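Side-chain contacts in mitogen activated protein kinase, putative (Leishmania donovani, PDB 4QNY), which probably transfers the gamma-phosphate of ATP to serine or threonine residues of target proteins, as a mitogen-activated protein kinase of the eukaryotic protein kinase fold: residues Ala125-Phe130 with Glu218-Arg223; Gln133-Leu138 with Trp210-Ile215; Leu285-His290 with His308-Gln313. One frame throughout, in Å; residues are numbered along the deposited sequence.

How the contacts relate
All three contacts lie in the helical C-terminal lobe of the kinase domain, their centres about 11 Å apart for contacts 1 and 2 and about 12 Å for either of these with contact 3. Contacts 1 and 2 join helix 124-143 to helix 206-219 at successive levels, and along the chain contact 2 is nested inside the loop closed by contact 1. Contact 3 follows in series, pairing helix 282-291 with the segment after helix 302-306. It touches both others: Leu288 meets Leu220 of contact 1, and Leu311 meets Leu135 of contact 2. These touches pack the late helices of the domain against the helix pair 124-143 and 206-219.

Contact 1 of 3, residues Ala125-Phe130 with Glu218-Arg223; sequences AHIQFF and ELLGSR
Ile127, in helix 124-143, faces Leu219, in the last turn of helix 206-219, and their CA atoms are the nearest pair across the contact at 6.5 Å. Helix 206-219 ends here: Glu218 O accepts bonds from both Gly221 N and Ser222 N, and Gly221 leaves helical geometry with a positive phi of 109°. The side chains of Ile127 and Leu219 pass alongside one another, pointing opposite ways. The fork of Ile127 sits over Leu219 CB, with CG1 and CG2 each 4.0 Å from that atom. Because CG1 lies beside the backbone N of its residue (chi1 -57°) and the chain is then extended, Ile127 CD1 runs on past Leu219 CB to the backbone, 3.3 Å from Leu219 O. The same methyl meets the tip of Leu220, CD1 of Ile127 to CD2 of Leu220 being 3.8 Å. One turn further along helix 124-143, the ring of Phe130 touches Leu219 obliquely, Phe130 CD2 to Leu219 CD2 at 4.2 Å. Leu116 of helix 112-117 also packs on Leu219, while Ala284 and Leu288 of helix 282-291 pack on Leu220. No hydrogen bond crosses between 125-130 and 218-223; apolar packing of branched aliphatic groups and one ring, with one methyl set against a carbonyl oxygen, joins the end of helix 206-219 to helix 124-143.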
loop_
_atom_site.group_PDB
_atom_site.type_symbol
_atom_site.label_atom_id
_atom_site.label_comp_id
_atom_site.label_asym_id
_atom_site.label_seq_id
_atom_site.Cartn_x
_atom_site.Cartn_y
_atom_site.Cartn_z
ATOM N N ALA A 125 22.404 -0.449 -3.421
ATOM C CA ALA A 125 22.286 -1.667 -2.628
ATOM C C ALA A 125 21.102 -1.579 -1.671
ATOM O O ALA A 125 20.411 -2.569 -1.434
ATOM C CB ALA A 125 23.573 -1.927 -1.860
ATOM N N HIS A 126 20.878 -0.389 -1.121
ATOM C CA HIS A 126 19.727 -0.142 -0.259
ATOM C C HIS A 126 18.426 -0.304 -1.036
ATOM O O HIS A 126 17.484 -0.943 -0.566
ATOM C CB HIS A 126 19.793 1.261 0.350
ATOM C CG HIS A 126 20.807 1.405 1.441
ATOM N ND1 HIS A 126 21.569 2.542 1.603
ATOM C CD2 HIS A 126 21.177 0.560 2.432
ATOM C CE1 HIS A 126 22.370 2.389 2.642
ATOM N NE2 HIS A 126 22.151 1.195 3.164
ATOM N N ILE A 127 18.390 0.282 -2.228
ATOM C CA ILE A 127 17.202 0.258 -3.072
ATOM C C ILE A 127 16.889 -1.155 -3.554
ATOM O O ILE A 127 15.731 -1.571 -3.565
ATOM C CB ILE A 127 17.368 1.191 -4.287
ATOM C CG1 ILE A 127 17.666 2.617 -3.820
ATOM C CG2 ILE A 127 16.124 1.170 -5.156
ATOM C CD1 ILE A 127 18.050 3.558 -4.937
ATOM N N GLN A 128 17.929 -1.888 -3.942
ATOM C CA GLN A 128 17.780 -3.268 -4.395
ATOM C C GLN A 128 17.083 -4.135 -3.351
ATOM O O GLN A 128 16.178 -4.903 -3.675
ATOM C CB GLN A 128 19.145 -3.870 -4.736
ATOM C CG GLN A 128 19.724 -3.399 -6.056
ATOM C CD GLN A 128 21.195 -3.735 -6.201
ATOM O OE1 GLN A 128 21.876 -4.031 -5.219
ATOM N NE2 GLN A 128 21.692 -3.694 -7.432
ATOM N N PHE A 129 17.510 -4.002 -2.099
ATOM C CA PHE A 129 16.949 -4.791 -1.010
ATOM C C PHE A 129 15.516 -4.358 -0.700
ATOM O O PHE A 129 14.663 -5.191 -0.399
ATOM C CB PHE A 129 17.827 -4.676 0.239
ATOM C CG PHE A 129 17.479 -5.662 1.319
ATOM C CD1 PHE A 129 17.186 -6.978 1.005
ATOM C CD2 PHE A 129 17.462 -5.276 2.649
ATOM C CE1 PHE A 129 16.869 -7.889 1.995
ATOM C CE2 PHE A 129 17.148 -6.183 3.645
ATOM C CZ PHE A 129 16.851 -7.490 3.318
ATOM N N PHE A 130 15.262 -3.055 -0.778
ATOM C CA PHE A 130 13.913 -2.524 -0.592
ATOM C C PHE A 130 12.958 -3.046 -1.660
ATOM O O PHE A 130 11.884 -3.559 -1.351
ATOM C CB PHE A 130 13.925 -0.993 -0.621
ATOM C CG PHE A 130 14.370 -0.360 0.665
ATOM C CD1 PHE A 130 14.250 -1.036 1.868
ATOM C CD2 PHE A 130 14.904 0.919 0.672
ATOM C CE1 PHE A 130 14.658 -0.450 3.052
ATOM C CE2 PHE A 130 15.313 1.509 1.852
ATOM C CZ PHE A 130 15.190 0.823 3.043
ATOM N N GLU A 218 11.321 7.322 -6.792
ATOM C CA GLU A 218 11.633 8.224 -5.692
ATOM C C GLU A 218 12.880 7.777 -4.933
ATOM O O GLU A 218 13.676 8.606 -4.492
ATOM C CB GLU A 218 10.445 8.332 -4.734
ATOM C CG GLU A 218 9.214 8.969 -5.352
ATOM C CD GLU A 218 8.068 9.095 -4.371
ATOM O OE1 GLU A 218 8.312 9.517 -3.221
ATOM O OE2 GLU A 218 6.923 8.772 -4.749
ATOM N N LEU A 219 13.041 6.465 -4.783
ATOM C CA LEU A 219 14.209 5.903 -4.109
ATOM C C LEU A 219 15.492 6.224 -4.869
ATOM O O LEU A 219 16.552 6.408 -4.269
ATOM C CB LEU A 219 14.060 4.388 -3.949
ATOM C CG LEU A 219 13.041 3.897 -2.917
ATOM C CD1 LEU A 219 12.817 2.400 -3.054
ATOM C CD2 LEU A 219 13.490 4.246 -1.505
ATOM N N LEU A 220 15.387 6.299 -6.192
ATOM C CA LEU A 220 16.535 6.594 -7.042
ATOM C C LEU A 220 16.940 8.065 -6.973
ATOM O O LEU A 220 17.901 8.482 -7.621
ATOM C CB LEU A 220 16.237 6.204 -8.491
ATOM C CG LEU A 220 16.324 4.711 -8.814
ATOM C CD1 LEU A 220 15.788 4.432 -10.209
ATOM C CD2 LEU A 220 17.759 4.222 -8.678
ATOM N N GLY A 221 16.201 8.848 -6.192
ATOM C CA GLY A 221 16.538 10.243 -5.973
ATOM C C GLY A 221 15.585 11.212 -6.645
ATOM O O GLY A 221 15.975 11.937 -7.561
ATOM N N SER A 222 14.337 11.231 -6.185
ATOM C CA SER A 222 13.329 12.117 -6.758
ATOM C C SER A 222 12.088 12.253 -5.881
ATOM O O SER A 222 11.773 11.370 -5.084
ATOM C CB SER A 222 12.914 11.622 -8.146
ATOM O OG SER A 222 11.878 12.426 -8.684
ATOM N N ARG A 223 11.393 13.374 -6.035
ATOM C CA ARG A 223 10.064 13.556 -5.463
ATOM C C ARG A 223 9.071 12.724 -6.279
ATOM O O ARG A 223 9.427 12.248 -7.358
ATOM C CB ARG A 223 9.684 15.041 -5.460
ATOM C CG ARG A 223 10.258 15.826 -4.289
ATOM C CD ARG A 223 9.483 15.552 -3.008
ATOM N NE ARG A 223 8.111 16.048 -3.087
ATOM C CZ ARG A 223 7.197 15.884 -2.136
ATOM N NH1 ARG A 223 7.502 15.231 -1.023
ATOM N NH2 ARG A 223 5.974 16.372 -2.298
#

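Contact 2 of 3, residues Gln133-Leu138 with Trp210-Ile215; sequences QALRAL and WGIGCI
Ile212 of helix 206-219 points into helix 124-143 and is met there by Ala134, Leu135 and Leu138. Its two branches serve different partners. On the longer branch CG1 stands beside the backbone N (chi1 -63°), and a second turn at chi2 of -62° bends the chain, placing CD1 against the short side chain of Ala134, 3.7 Å from its CB. Leu138, one turn on, reaches toward Ile212 tip to tip: its CD1 lies 3.6 Å from Ile212 CG1 and 4.0 Å from Ile212 CD1, resting against the bend between them. The shorter branch serves Leu135, whose CD2 comes within 4.4 Å of Ile212 CG2, a looser touch. The segment axes are 11.1 Å apart, and Ile212 spans this gap to reach the small Ala134 side chain and the ends of Leu135 and Leu138; the nearest CA pair is Ala134 and Ile212, at 7.7 Å. The four side chains are buried and purely aliphatic. Beyond them, Met291 of helix 282-291 packs on both Leu135 and Ile212, and Ile166 of strand 164-166 lies against Leu138, the strand leading toward the magnesium ligand Asp168. Segments 133-138 and 210-215 run almost antiparallel (170°), as αE packed against αF, the central hydrophobic helix of the C-terminal lobe in eukaryotic protein kinases.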
loop_
_atom_site.group_PDB
_atom_site.type_symbol
_atom_site.label_atom_id
_atom_site.label_comp_id
_atom_site.label_asym_id
_atom_site.label_seq_id
_atom_site.Cartn_x
_atom_site.Cartn_y
_atom_site.Cartn_z
ATOM N N GLN A 133 12.263 -6.969 -1.620
ATOM C CA GLN A 133 11.402 -7.326 -0.497
ATOM C C GLN A 133 9.954 -6.945 -0.779
ATOM O O GLN A 133 9.031 -7.681 -0.432
ATOM C CB GLN A 133 11.879 -6.649 0.788
ATOM C CG GLN A 133 13.078 -7.316 1.440
ATOM C CD GLN A 133 13.570 -6.555 2.654
ATOM O OE1 GLN A 133 13.389 -6.991 3.790
ATOM N NE2 GLN A 133 14.195 -5.407 2.419
ATOM N N ALA A 134 9.764 -5.795 -1.417
ATOM C CA ALA A 134 8.430 -5.321 -1.760
ATOM C C ALA A 134 7.790 -6.208 -2.824
ATOM O O ALA A 134 6.605 -6.533 -2.742
ATOM C CB ALA A 134 8.486 -3.877 -2.234
ATOM N N LEU A 135 8.581 -6.596 -3.819
ATOM C CA LEU A 135 8.106 -7.464 -4.893
ATOM C C LEU A 135 7.792 -8.864 -4.382
ATOM O O LEU A 135 6.769 -9.449 -4.733
ATOM C CB LEU A 135 9.141 -7.540 -6.016
ATOM C CG LEU A 135 9.294 -6.293 -6.886
ATOM C CD1 LEU A 135 10.559 -6.387 -7.719
ATOM C CD2 LEU A 135 8.076 -6.118 -7.779
ATOM N N ARG A 136 8.685 -9.394 -3.553
ATOM C CA ARG A 136 8.495 -10.709 -2.956
ATOM C C ARG A 136 7.212 -10.750 -2.128
ATOM O O ARG A 136 6.501 -11.756 -2.110
ATOM C CB ARG A 136 9.702 -11.075 -2.091
ATOM C CG ARG A 136 9.596 -12.425 -1.415
ATOM C CD ARG A 136 10.631 -12.564 -0.313
ATOM N NE ARG A 136 10.286 -13.634 0.618
ATOM C CZ ARG A 136 9.373 -13.521 1.578
ATOM N NH1 ARG A 136 8.708 -12.384 1.735
ATOM N NH2 ARG A 136 9.122 -14.546 2.380
ATOM N N ALA A 137 6.916 -9.644 -1.452
ATOM C CA ALA A 137 5.694 -9.534 -0.665
ATOM C C ALA A 137 4.471 -9.497 -1.573
ATOM O O ALA A 137 3.456 -10.133 -1.289
ATOM C CB ALA A 137 5.739 -8.297 0.218
ATOM N N LEU A 138 4.577 -8.753 -2.669
ATOM C CA LEU A 138 3.484 -8.645 -3.630
ATOM C C LEU A 138 3.190 -9.979 -4.305
ATOM O O LEU A 138 2.041 -10.281 -4.618
ATOM C CB LEU A 138 3.800 -7.589 -4.690
ATOM C CG LEU A 138 3.654 -6.132 -4.259
ATOM C CD1 LEU A 138 4.004 -5.209 -5.411
ATOM C CD2 LEU A 138 2.242 -5.862 -3.760
ATOM N N TRP A 210 2.926 -0.863 -10.746
ATOM C CA TRP A 210 3.020 0.562 -11.046
ATOM C C TRP A 210 3.412 1.347 -9.801
ATOM O O TRP A 210 4.235 2.261 -9.864
ATOM C CB TRP A 210 1.693 1.084 -11.606
ATOM C CG TRP A 210 1.718 2.547 -11.935
ATOM C CD1 TRP A 210 1.377 3.579 -11.109
ATOM C CD2 TRP A 210 2.109 3.141 -13.179
ATOM N NE1 TRP A 210 1.531 4.779 -11.763
ATOM C CE2 TRP A 210 1.979 4.536 -13.034
ATOM C CE3 TRP A 210 2.555 2.628 -14.401
ATOM C CZ2 TRP A 210 2.279 5.424 -14.065
ATOM C CZ3 TRP A 210 2.851 3.512 -15.423
ATOM C CH2 TRP A 210 2.713 4.894 -15.248
ATOM N N GLY A 211 2.819 0.979 -8.670
ATOM C CA GLY A 211 3.119 1.615 -7.401
ATOM C C GLY A 211 4.566 1.430 -6.986
ATOM O O GLY A 211 5.177 2.339 -6.428
ATOM N N ILE A 212 5.115 0.251 -7.260
ATOM C CA ILE A 212 6.512 -0.039 -6.954
ATOM C C ILE A 212 7.436 0.793 -7.839
ATOM O O ILE A 212 8.476 1.277 -7.388
ATOM C CB ILE A 212 6.828 -1.539 -7.132
ATOM C CG1 ILE A 212 6.012 -2.370 -6.144
ATOM C CG2 ILE A 212 8.311 -1.811 -6.935
ATOM C CD1 ILE A 212 6.317 -2.071 -4.691
ATOM N N GLY A 213 7.042 0.963 -9.098
ATOM C CA GLY A 213 7.788 1.793 -10.027
ATOM C C GLY A 213 7.863 3.233 -9.560
ATOM O O GLY A 213 8.919 3.860 -9.620
ATOM N N CYS A 214 6.735 3.758 -9.090
ATOM C CA CYS A 214 6.692 5.106 -8.537
ATOM C C CYS A 214 7.615 5.217 -7.330
ATOM O O CYS A 214 8.334 6.202 -7.168
ATOM C CB CYS A 214 5.265 5.483 -8.139
ATOM S SG CYS A 214 4.083 5.510 -9.500
ATOM N N ILE A 215 7.587 4.192 -6.485
ATOM C CA ILE A 215 8.442 4.136 -5.307
ATOM C C ILE A 215 9.911 4.025 -5.713
ATOM O O ILE A 215 10.778 4.676 -5.128
ATOM C CB ILE A 215 8.056 2.955 -4.394
ATOM C CG1 ILE A 215 6.675 3.193 -3.782
ATOM C CG2 ILE A 215 9.086 2.761 -3.293
ATOM C CD1 ILE A 215 6.126 2.005 -3.024
#

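Contact 3 of 3, residues Leu285-His290 with His308-Gln313; sequences LDLLRH and HPFLEQ
The His-Pro-Phe sequence common near the end of eukaryotic protein kinase domains supplies His308 and Phe310, which dock on Asp286 and Leu287 of helix 282-291. His308 NE2 donates to Asp286 OD2 at 2.6 Å in a nearly straight bond (177°), lying in the ring plane and using the anti lone pair of the oxygen. Ring and carboxylate are nearly coplanar, 21° apart. At the other nitrogen, His308 ND1 accepts from Phe310 N at 3.1 Å, the N-H coming in tilted from the ring plane; together the two bonds restrain the ring's rotation and are consistent with a neutral, NE2-protonated imidazole. In the C-terminal lobe this sequence follows helix 302-306, and the bond to Asp286 pins the chain leaving that helix to helix 282-291. Leu287 CB lies over one face of the imidazole, 3.8 Å from its centroid in a CH-pi contact, while Pro309 CD covers the opposite face near the rim. With CG of Leu287 anti to its own N (chi1 -179°), the fork heads toward 308-313, CD1 beside His308 CG (3.8 Å) and CD2 3.6 Å from Phe310 CD2. Arg289 forms a salt bridge with Asp286, its NE and NH2 both reaching OD1 from above the carboxylate plane, NH2 at 3.0 Å. Glu124 and Gln128 of helix 124-143 pack against Phe310.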
loop_
_atom_site.group_PDB
_atom_site.type_symbol
_atom_site.label_atom_id
_atom_site.label_comp_id
_atom_site.label_asym_id
_atom_site.label_seq_id
_atom_site.Cartn_x
_atom_site.Cartn_y
_atom_site.Cartn_z
ATOM N N LEU A 285 17.476 1.737 -14.274
ATOM C CA LEU A 285 16.666 2.576 -15.147
ATOM C C LEU A 285 15.814 1.748 -16.101
ATOM O O LEU A 285 14.789 2.218 -16.591
ATOM C CB LEU A 285 17.556 3.541 -15.931
ATOM C CG LEU A 285 18.238 4.612 -15.077
ATOM C CD1 LEU A 285 19.009 5.594 -15.945
ATOM C CD2 LEU A 285 17.213 5.335 -14.212
ATOM N N ASP A 286 16.235 0.515 -16.362
ATOM C CA ASP A 286 15.440 -0.375 -17.198
ATOM C C ASP A 286 14.266 -0.948 -16.418
ATOM O O ASP A 286 13.146 -1.014 -16.926
ATOM C CB ASP A 286 16.291 -1.512 -17.756
ATOM C CG ASP A 286 15.463 -2.522 -18.522
ATOM O OD1 ASP A 286 14.980 -2.178 -19.619
ATOM O OD2 ASP A 286 15.286 -3.655 -18.025
ATOM N N LEU A 287 14.532 -1.372 -15.186
ATOM C CA LEU A 287 13.486 -1.893 -14.313
ATOM C C LEU A 287 12.445 -0.815 -14.042
ATOM O O LEU A 287 11.247 -1.089 -14.010
ATOM C CB LEU A 287 14.080 -2.401 -12.998
ATOM C CG LEU A 287 13.082 -3.004 -12.006
ATOM C CD1 LEU A 287 12.390 -4.216 -12.609
ATOM C CD2 LEU A 287 13.771 -3.370 -10.701
ATOM N N LEU A 288 12.916 0.412 -13.855
ATOM C CA LEU A 288 12.041 1.558 -13.642
ATOM C C LEU A 288 11.181 1.826 -14.874
ATOM O O LEU A 288 9.979 2.067 -14.764
ATOM C CB LEU A 288 12.866 2.798 -13.292
ATOM C CG LEU A 288 12.096 4.087 -13.004
ATOM C CD1 LEU A 288 11.159 3.888 -11.829
ATOM C CD2 LEU A 288 13.053 5.239 -12.741
ATOM N N ARG A 289 11.810 1.779 -16.045
ATOM C CA ARG A 289 11.117 1.985 -17.311
ATOM C C ARG A 289 10.027 0.942 -17.536
ATOM O O ARG A 289 8.911 1.270 -17.943
ATOM C CB ARG A 289 12.115 1.948 -18.472
ATOM C CG ARG A 289 11.472 1.889 -19.848
ATOM C CD ARG A 289 12.375 1.176 -20.844
ATOM N NE ARG A 289 12.617 -0.211 -20.457
ATOM C CZ ARG A 289 11.832 -1.230 -20.798
ATOM N NH1 ARG A 289 10.751 -1.020 -21.536
ATOM N NH2 ARG A 289 12.129 -2.461 -20.401
ATOM N N HIS A 290 10.358 -0.316 -17.265
ATOM C CA HIS A 290 9.444 -1.420 -17.524
ATOM C C HIS A 290 8.319 -1.477 -16.489
ATOM O O HIS A 290 7.208 -1.909 -16.794
ATOM C CB HIS A 290 10.212 -2.744 -17.549
ATOM C CG HIS A 290 9.577 -3.794 -18.407
ATOM N ND1 HIS A 290 10.233 -4.947 -18.779
ATOM C CD2 HIS A 290 8.347 -3.861 -18.970
ATOM C CE1 HIS A 290 9.434 -5.683 -19.531
ATOM N NE2 HIS A 290 8.283 -5.046 -19.662
ATOM N N HIS A 308 14.664 -9.783 -12.651
ATOM C CA HIS A 308 15.378 -8.731 -13.366
ATOM C C HIS A 308 16.829 -8.637 -12.889
ATOM O O HIS A 308 17.104 -8.803 -11.699
ATOM C CB HIS A 308 14.664 -7.390 -13.181
ATOM C CG HIS A 308 15.150 -6.311 -14.097
ATOM N ND1 HIS A 308 16.182 -5.462 -13.766
ATOM C CD2 HIS A 308 14.742 -5.944 -15.335
ATOM C CE1 HIS A 308 16.392 -4.618 -14.761
ATOM N NE2 HIS A 308 15.531 -4.889 -15.725
ATOM N N PRO A 309 17.763 -8.381 -13.821
ATOM C CA PRO A 309 19.197 -8.246 -13.531
ATOM C C PRO A 309 19.538 -7.234 -12.431
ATOM O O PRO A 309 20.621 -7.317 -11.852
ATOM C CB PRO A 309 19.777 -7.790 -14.872
ATOM C CG PRO A 309 18.873 -8.399 -15.880
ATOM C CD PRO A 309 17.497 -8.353 -15.271
ATOM N N PHE A 310 18.637 -6.296 -12.152
ATOM C CA PHE A 310 18.880 -5.293 -11.119
ATOM C C PHE A 310 18.850 -5.912 -9.723
ATOM O O PHE A 310 19.418 -5.364 -8.779
ATOM C CB PHE A 310 17.850 -4.163 -11.220
ATOM C CG PHE A 310 18.012 -3.093 -10.174
ATOM C CD1 PHE A 310 19.165 -2.327 -10.118
ATOM C CD2 PHE A 310 17.003 -2.843 -9.258
ATOM C CE1 PHE A 310 19.313 -1.341 -9.158
ATOM C CE2 PHE A 310 17.144 -1.856 -8.299
ATOM C CZ PHE A 310 18.298 -1.103 -8.251
ATOM N N LEU A 311 18.194 -7.062 -9.604
ATOM C CA LEU A 311 18.036 -7.728 -8.316
ATOM C C LEU A 311 18.677 -9.113 -8.302
ATOM O O LEU A 311 18.285 -9.971 -7.510
ATOM C CB LEU A 311 16.552 -7.852 -7.967
ATOM C CG LEU A 311 15.705 -6.583 -8.047
ATOM C CD1 LEU A 311 14.236 -6.914 -7.837
ATOM C CD2 LEU A 311 16.177 -5.557 -7.032
ATOM N N GLU A 312 19.663 -9.324 -9.169
ATOM C CA GLU A 312 20.219 -10.659 -9.390
ATOM C C GLU A 312 20.950 -11.236 -8.177
ATOM O O GLU A 312 20.954 -12.452 -7.974
ATOM C CB GLU A 312 21.161 -10.643 -10.599
ATOM C CG GLU A 312 22.379 -9.745 -10.446
ATOM C CD GLU A 312 23.223 -9.694 -11.705
ATOM O OE1 GLU A 312 23.054 -10.580 -12.570
ATOM O OE2 GLU A 312 24.054 -8.771 -11.832
ATOM N N GLN A 313 21.562 -10.375 -7.370
ATOM C CA GLN A 313 22.301 -10.836 -6.197
ATOM C C GLN A 313 21.374 -11.143 -5.024
ATOM O O GLN A 313 21.822 -11.606 -3.974
ATOM C CB GLN A 313 23.344 -9.796 -5.775
ATOM C CG GLN A 313 24.578 -9.752 -6.664
ATOM C CD GLN A 313 25.619 -8.769 -6.166
ATOM O OE1 GLN A 313 26.773 -9.132 -5.935
ATOM N NE2 GLN A 313 25.217 -7.514 -6.001
#